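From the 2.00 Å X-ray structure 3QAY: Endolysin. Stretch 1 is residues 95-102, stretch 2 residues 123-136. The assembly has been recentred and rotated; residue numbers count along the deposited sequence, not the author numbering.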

ATOM      1  N   GLY A  95      -9.609   9.602   5.025  1.00 16.05           N
ATOM      2  CA  GLY A  95      -8.247  10.107   4.944  1.00 15.46           C
ATOM      3  C   GLY A  95      -7.182   9.047   4.766  1.00 14.54           C
ATOM      4  O   GLY A  95      -7.477   7.851   4.649  1.00 14.05           O
ATOM      5  N   SER A  96      -5.935   9.513   4.764  1.00 13.84           N
ATOM      6  CA  SER A  96      -4.778   8.684   4.494  1.00 13.22           C
ATOM      7  C   SER A  96      -3.967   8.485   5.761  1.00 13.41           C
ATOM      8  O   SER A  96      -3.967   9.331   6.652  1.00 14.04           O
ATOM      9  N   GLU A  97      -3.241   7.379   5.794  1.00 12.93           N
ATOM     10  CA  GLU A  97      -2.545   6.925   6.974  1.00 13.36           C
ATOM     11  C   GLU A  97      -1.460   5.945   6.523  1.00 12.47           C
ATOM     12  O   GLU A  97      -1.698   5.144   5.627  1.00 11.91           O
ATOM     13  N   VAL A  98      -0.268   6.027   7.114  1.00 12.26           N
ATOM     14  CA  VAL A  98       0.820   5.112   6.761  1.00 11.41           C
ATOM     15  C   VAL A  98       1.410   4.475   8.027  1.00 11.67           C
ATOM     16  O   VAL A  98       1.821   5.181   8.953  1.00 12.02           O
ATOM     17  N   LEU A  99       1.443   3.141   8.056  1.00 10.91           N
ATOM     18  CA  LEU A  99       1.966   2.406   9.209  1.00 11.27           C
ATOM     19  C   LEU A  99       3.425   2.038   8.974  1.00 10.87           C
ATOM     20  O   LEU A  99       3.809   1.671   7.859  1.00 10.42           O
ATOM     21  N   TYR A 100       4.240   2.167  10.017  1.00 11.08           N
ATOM     22  CA  TYR A 100       5.677   1.942   9.906  1.00 11.11           C
ATOM     23  C   TYR A 100       6.210   1.216  11.145  1.00 11.55           C
ATOM     24  O   TYR A 100       5.503   1.077  12.155  1.00 11.18           O
ATOM     25  N   TYR A 101       7.461   0.769  11.044  1.00 11.46           N
ATOM     26  CA  TYR A 101       8.091  -0.078  12.068  1.00 12.20           C
ATOM     27  C   TYR A 101       9.314   0.551  12.721  1.00 13.10           C
ATOM     28  O   TYR A 101       9.605   0.258  13.870  1.00 13.96           O
ATOM     29  N   SER A 102      10.025   1.404  11.988  1.00 13.54           N
ATOM     30  CA  SER A 102      11.312   1.935  12.431  1.00 14.46           C
ATOM     31  C   SER A 102      11.412   3.438  12.194  1.00 15.11           C
ATOM     32  O   SER A 102      10.538   4.045  11.573  1.00 14.11           O
ATOM     33  N   ARG A 123      -4.186  11.715   8.262  1.00 14.15           N
ATOM     34  CA  ARG A 123      -4.383  11.072   9.567  1.00 14.92           C
ATOM     35  C   ARG A 123      -3.066  10.868  10.319  1.00 15.28           C
ATOM     36  O   ARG A 123      -3.079  10.600  11.516  1.00 16.18           O
ATOM     37  N   GLY A 124      -1.944  10.976   9.609  1.00 15.50           N
ATOM     38  CA  GLY A 124      -0.609  10.886  10.209  1.00 15.79           C
ATOM     39  C   GLY A 124       0.042   9.512  10.092  1.00 15.37           C
ATOM     40  O   GLY A 124      -0.639   8.503   9.918  1.00 14.86           O
ATOM     41  N   ALA A 125       1.372   9.490  10.174  1.00 15.45           N
ATOM     42  CA  ALA A 125       2.141   8.246  10.213  1.00 15.26           C
ATOM     43  C   ALA A 125       1.987   7.609  11.589  1.00 15.79           C
ATOM     44  O   ALA A 125       2.000   8.305  12.600  1.00 16.38           O
ATOM     45  N   LYS A 126       1.844   6.287  11.629  1.00 15.79           N
ATOM     46  CA  LYS A 126       1.572   5.589  12.886  1.00 16.64           C
ATOM     47  C   LYS A 126       2.463   4.367  13.037  1.00 16.48           C
ATOM     48  O   LYS A 126       2.584   3.565  12.115  1.00 15.92           O
ATOM     49  N   LEU A 127       3.095   4.246  14.199  1.00 17.08           N
ATOM     50  CA  LEU A 127       3.936   3.101  14.516  1.00 17.17           C
ATOM     51  C   LEU A 127       3.049   1.906  14.853  1.00 17.34           C
ATOM     52  O   LEU A 127       2.128   2.030  15.663  1.00 17.51           O
ATOM     53  N   ASP A 128       3.312   0.769  14.207  1.00 16.75           N
ATOM     54  CA  ASP A 128       2.664  -0.492  14.562  1.00 16.92           C
ATOM     55  C   ASP A 128       3.641  -1.646  14.373  1.00 16.82           C
ATOM     56  O   ASP A 128       3.927  -2.048  13.250  1.00 16.36           O
ATOM     57  N   LYS A 129       4.141  -2.181  15.482  1.00 17.69           N
ATOM     58  CA  LYS A 129       5.113  -3.264  15.439  1.00 17.91           C
ATOM     59  C   LYS A 129       4.467  -4.644  15.476  1.00 17.85           C
ATOM     60  O   LYS A 129       5.171  -5.654  15.465  1.00 17.97           O
ATOM     61  N   ARG A 130       3.138  -4.692  15.510  1.00 17.45           N
ATOM     62  CA  ARG A 130       2.421  -5.958  15.617  1.00 17.77           C
ATOM     63  C   ARG A 130       2.174  -6.620  14.266  1.00 16.29           C
ATOM     64  O   ARG A 130       1.895  -7.816  14.207  1.00 16.58           O
ATOM     65  N   LEU A 131       2.265  -5.852  13.183  1.00 14.87           N
ATOM     66  CA  LEU A 131       1.937  -6.371  11.865  1.00 13.76           C
ATOM     67  C   LEU A 131       3.108  -7.173  11.320  1.00 13.16           C
ATOM     68  O   LEU A 131       4.245  -6.701  11.324  1.00 12.65           O
ATOM     69  N   TYR A 132       2.819  -8.380  10.843  1.00 12.41           N
ATOM     70  CA  TYR A 132       3.854  -9.272  10.338  1.00 12.23           C
ATOM     71  C   TYR A 132       4.558  -8.716   9.109  1.00 11.35           C
ATOM     72  O   TYR A 132       5.745  -8.967   8.914  1.00 11.52           O
ATOM     73  N   ILE A 133       3.837  -7.964   8.278  1.00 10.56           N
ATOM     74  CA  ILE A 133       4.429  -7.446   7.054  1.00  9.79           C
ATOM     75  C   ILE A 133       5.509  -6.419   7.397  1.00  9.71           C
ATOM     76  O   ILE A 133       6.431  -6.201   6.610  1.00  9.48           O
ATOM     77  N   LEU A 134       5.402  -5.826   8.586  1.00  9.65           N
ATOM     78  CA  LEU A 134       6.393  -4.881   9.100  1.00 10.05           C
ATOM     79  C   LEU A 134       7.449  -5.522  10.008  1.00 10.73           C
ATOM     80  O   LEU A 134       8.630  -5.211   9.899  1.00 11.39           O
ATOM     81  N   ASN A 135       7.033  -6.403  10.911  1.00 11.36           N
ATOM     82  CA  ASN A 135       7.975  -6.986  11.878  1.00 12.10           C
ATOM     83  C   ASN A 135       8.721  -8.241  11.398  1.00 12.58           C
ATOM     84  O   ASN A 135       9.607  -8.734  12.097  1.00 13.37           O
ATOM     85  N   SER A 136       8.378  -8.746  10.214  1.00 12.41           N
ATOM     86  CA  SER A 136       9.040  -9.938   9.665  1.00 13.06           C
ATOM     87  C   SER A 136       9.675  -9.696   8.305  1.00 12.53           C
ATOM     88  O   SER A 136      10.115 -10.641   7.641  1.00 12.79           O
TER

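Leu-99 (m, t) forms the apolar centre of the contact, on the face it shares with Lys-126 where strands 96-100 and 123-127 run parallel: its CD1 lies 3.6 Å from Leu-131 CD1, and its CB 4.2 Å from Leu-134 CD1. Leu-131 and Leu-134, both also m, t, point toward the first strand, so the N-cap residue and Leu-134 of the short helix both pack on Leu-99. Leu-99 CD2 also packs 3.7 Å from Lys-126 CB.

Tyr-100 occupies the other face with Ala-125 and Leu-127. Its p rotamer brings the ring back across the second strand, where CE2 meets Ala-125 CB at 3.9 Å and CE1 meets Leu-127 CD1 (t, p) at 3.6 Å; Leu-127 CA sits over one ring face. The hydroxyl reaches water 2 (Tyr-100 OH to water O, 2.6 Å), which in turn donates to Ala-125 O at 3.2 Å.

Beyond the strand, Tyr-101 (t) carries its ring to the helix. Its CB lies 4.0 Å from Leu-134 CB, and Asn-135 CA makes a CH-pi contact over the ring face, 4.2 Å from the centroid. Tyr-101 CE1 approaches Lys-129 CB at 3.5 Å. Within the second stretch, Asn-135 (p) donates from ND2 to Lys-129 O at 2.9 Å.

The polar edge is built around Glu-97, whose extended t, t side chain starts sideways but ends close to the second strand. Its OE2 accepts from Lys-126 NZ at 2.7 Å and Arg-123 NE at 2.9 Å, both salt bridges. Lys-126 (m, then t throughout) stretches along the sheet to reach it, while Arg-123 (m, t, p) presents its guanidinium edge. Water 1 links the same groups, donating to Glu-97 OE1 at 2.7 Å and accepting from Arg-123 NH2 at 3.2 Å.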

ATOM      1  CB  SER A  96      -3.900   9.338   3.433  1.00 12.89           C
ATOM      2  OG  SER A  96      -4.653   9.619   2.277  1.00 12.75           O
ATOM      3  CB  GLU A  97      -3.596   6.251   7.835  1.00 14.11           C
ATOM      4  CG  GLU A  97      -3.159   5.526   9.034  1.00 15.60           C
ATOM      5  CD  GLU A  97      -4.364   5.094   9.830  1.00 16.77           C
ATOM      6  OE1 GLU A  97      -4.652   3.881   9.888  1.00 16.33           O
ATOM      7  OE2 GLU A  97      -5.056   5.989  10.350  1.00 19.11           O
ATOM      8  CB  VAL A  98       1.930   5.828   5.943  1.00 11.56           C
ATOM      9  CG1 VAL A  98       3.097   4.884   5.663  1.00 11.23           C
ATOM     10  CG2 VAL A  98       1.362   6.399   4.637  1.00 10.00           C
ATOM     11  CB  LEU A  99       1.124   1.156   9.484  1.00 11.22           C
ATOM     12  CG  LEU A  99      -0.392   1.387   9.507  1.00 12.06           C
ATOM     13  CD1 LEU A  99      -1.147   0.119   9.919  1.00 11.81           C
ATOM     14  CD2 LEU A  99      -0.750   2.541  10.433  1.00 12.69           C
ATOM     15  CB  TYR A 100       6.413   3.269   9.701  1.00 11.19           C
ATOM     16  CG  TYR A 100       6.369   4.159  10.918  1.00 12.63           C
ATOM     17  CD1 TYR A 100       7.350   4.075  11.897  1.00 13.43           C
ATOM     18  CD2 TYR A 100       5.336   5.074  11.099  1.00 12.81           C
ATOM     19  CE1 TYR A 100       7.309   4.882  13.024  1.00 14.43           C
ATOM     20  CE2 TYR A 100       5.292   5.892  12.222  1.00 14.49           C
ATOM     21  CZ  TYR A 100       6.286   5.790  13.178  1.00 15.08           C
ATOM     22  OH  TYR A 100       6.245   6.583  14.297  1.00 16.52           O
ATOM     23  CB  TYR A 101       8.497  -1.420  11.449  1.00 11.90           C
ATOM     24  CG  TYR A 101       8.970  -2.449  12.456  1.00 11.89           C
ATOM     25  CD1 TYR A 101       8.066  -3.134  13.241  1.00 12.17           C
ATOM     26  CD2 TYR A 101      10.322  -2.721  12.624  1.00 13.11           C
ATOM     27  CE1 TYR A 101       8.478  -4.071  14.171  1.00 13.46           C
ATOM     28  CE2 TYR A 101      10.755  -3.658  13.553  1.00 14.47           C
ATOM     29  CZ  TYR A 101       9.818  -4.331  14.326  1.00 14.31           C
ATOM     30  OH  TYR A 101      10.212  -5.270  15.244  1.00 15.50           O
ATOM     31  CB  SER A 102      12.428   1.245  11.654  1.00 14.39           C
ATOM     32  OG  SER A 102      12.262   1.469  10.264  1.00 13.08           O
ATOM     33  CB  ARG A 123      -5.106   9.724   9.414  1.00 14.41           C
ATOM     34  CG  ARG A 123      -6.494   9.837   8.782  1.00 14.46           C
ATOM     35  CD  ARG A 123      -7.037   8.478   8.337  1.00 14.82           C
ATOM     36  NE  ARG A 123      -7.292   7.573   9.458  1.00 14.27           N
ATOM     37  CZ  ARG A 123      -8.367   7.602  10.244  1.00 16.96           C
ATOM     38  NH1 ARG A 123      -9.333   8.499  10.058  1.00 17.93           N
ATOM     39  NH2 ARG A 123      -8.475   6.722  11.237  1.00 17.81           N
ATOM     40  CB  ALA A 125       3.608   8.523   9.934  1.00 15.42           C
ATOM     41  CB  LYS A 126       0.100   5.169  12.954  1.00 16.81           C
ATOM     42  CG  LYS A 126      -0.867   6.333  12.817  1.00 17.38           C
ATOM     43  CD  LYS A 126      -2.309   5.878  12.856  1.00 18.49           C
ATOM     44  CE  LYS A 126      -3.254   7.056  12.659  1.00 19.54           C
ATOM     45  NZ  LYS A 126      -4.662   6.667  12.943  1.00 20.22           N
ATOM     46  CB  LEU A 127       4.843   3.428  15.705  1.00 18.04           C
ATOM     47  CG  LEU A 127       5.778   2.324  16.213  1.00 18.47           C
ATOM     48  CD1 LEU A 127       6.842   1.992  15.184  1.00 17.74           C
ATOM     49  CD2 LEU A 127       6.409   2.734  17.538  1.00 19.31           C
ATOM     50  CB  ASP A 128       1.391  -0.721  13.736  1.00 16.41           C
ATOM     51  CG  ASP A 128       0.548  -1.882  14.265  1.00 17.22           C
ATOM     52  OD1 ASP A 128       1.009  -2.592  15.183  1.00 17.80           O
ATOM     53  OD2 ASP A 128      -0.579  -2.094  13.757  1.00 17.78           O
ATOM     54  CB  LYS A 129       6.111  -3.126  16.591  1.00 19.23           C
ATOM     55  CG  LYS A 129       6.990  -1.891  16.515  1.00 19.84           C
ATOM     56  CD  LYS A 129       8.069  -1.948  17.578  1.00 22.16           C
ATOM     57  CE  LYS A 129       9.136  -0.899  17.364  1.00 23.53           C
ATOM     58  NZ  LYS A 129      10.200  -0.981  18.410  1.00 25.36           N
ATOM     59  CB  ARG A 130       1.085  -5.753  16.335  1.00 18.58           C
ATOM     60  CG  ARG A 130       1.229  -5.273  17.762  1.00 21.55           C
ATOM     61  CD  ARG A 130      -0.120  -5.000  18.393  1.00 24.98           C
ATOM     62  NE  ARG A 130      -0.756  -3.808  17.835  1.00 27.41           N
ATOM     63  CZ  ARG A 130      -1.952  -3.347  18.207  1.00 30.57           C
ATOM     64  NH1 ARG A 130      -2.662  -3.972  19.148  1.00 32.07           N
ATOM     65  NH2 ARG A 130      -2.443  -2.253  17.631  1.00 31.41           N
ATOM     66  CB  LEU A 131       1.575  -5.240  10.901  1.00 13.34           C
ATOM     67  CG  LEU A 131       0.394  -4.371  11.340  1.00 14.16           C
ATOM     68  CD1 LEU A 131       0.191  -3.206  10.371  1.00 14.17           C
ATOM     69  CD2 LEU A 131      -0.873  -5.198  11.462  1.00 15.25           C
ATOM     70  CB  TYR A 132       3.290 -10.668  10.033  1.00 12.37           C
ATOM     71  CG  TYR A 132       2.421 -10.757   8.793  1.00 11.73           C
ATOM     72  CD1 TYR A 132       2.982 -10.814   7.518  1.00 11.06           C
ATOM     73  CD2 TYR A 132       1.030 -10.797   8.897  1.00 12.31           C
ATOM     74  CE1 TYR A 132       2.183 -10.898   6.386  1.00 10.36           C
ATOM     75  CE2 TYR A 132       0.229 -10.884   7.775  1.00 10.64           C
ATOM     76  CZ  TYR A 132       0.808 -10.940   6.524  1.00 10.95           C
ATOM     77  OH  TYR A 132       0.004 -11.026   5.407  1.00 11.35           O
ATOM     78  CB  ILE A 133       3.359  -6.855   6.090  1.00  9.54           C
ATOM     79  CG1 ILE A 133       3.915  -6.762   4.663  1.00  9.16           C
ATOM     80  CG2 ILE A 133       2.872  -5.487   6.584  1.00  9.02           C
ATOM     81  CD1 ILE A 133       4.350  -8.085   4.075  1.00  8.87           C
ATOM     82  CB  LEU A 134       5.689  -3.758   9.863  1.00 10.06           C
ATOM     83  CG  LEU A 134       4.678  -2.957   9.049  1.00  9.54           C
ATOM     84  CD1 LEU A 134       3.987  -1.923   9.924  1.00  8.60           C
ATOM     85  CD2 LEU A 134       5.363  -2.301   7.860  1.00  8.87           C
ATOM     86  CB  ASN A 135       7.301  -7.221  13.239  1.00 12.54           C
ATOM     87  CG  ASN A 135       6.298  -8.377  13.236  1.00 13.28           C
ATOM     88  OD1 ASN A 135       6.486  -9.395  12.566  1.00 13.16           O
ATOM     89  ND2 ASN A 135       5.240  -8.230  14.031  1.00 13.39           N
ATOM     90  CB  SER A 136       8.054 -11.108   9.584  1.00 13.15           C
ATOM     91  OG  SER A 136       7.599 -11.449  10.877  1.00 14.07           O
TER
HETATM   92  O   HOH W   1      -7.027   3.818  11.114  1.00 25.00           O
HETATM   93  O   HOH W   2       4.448   8.419  14.600  1.00 15.16           O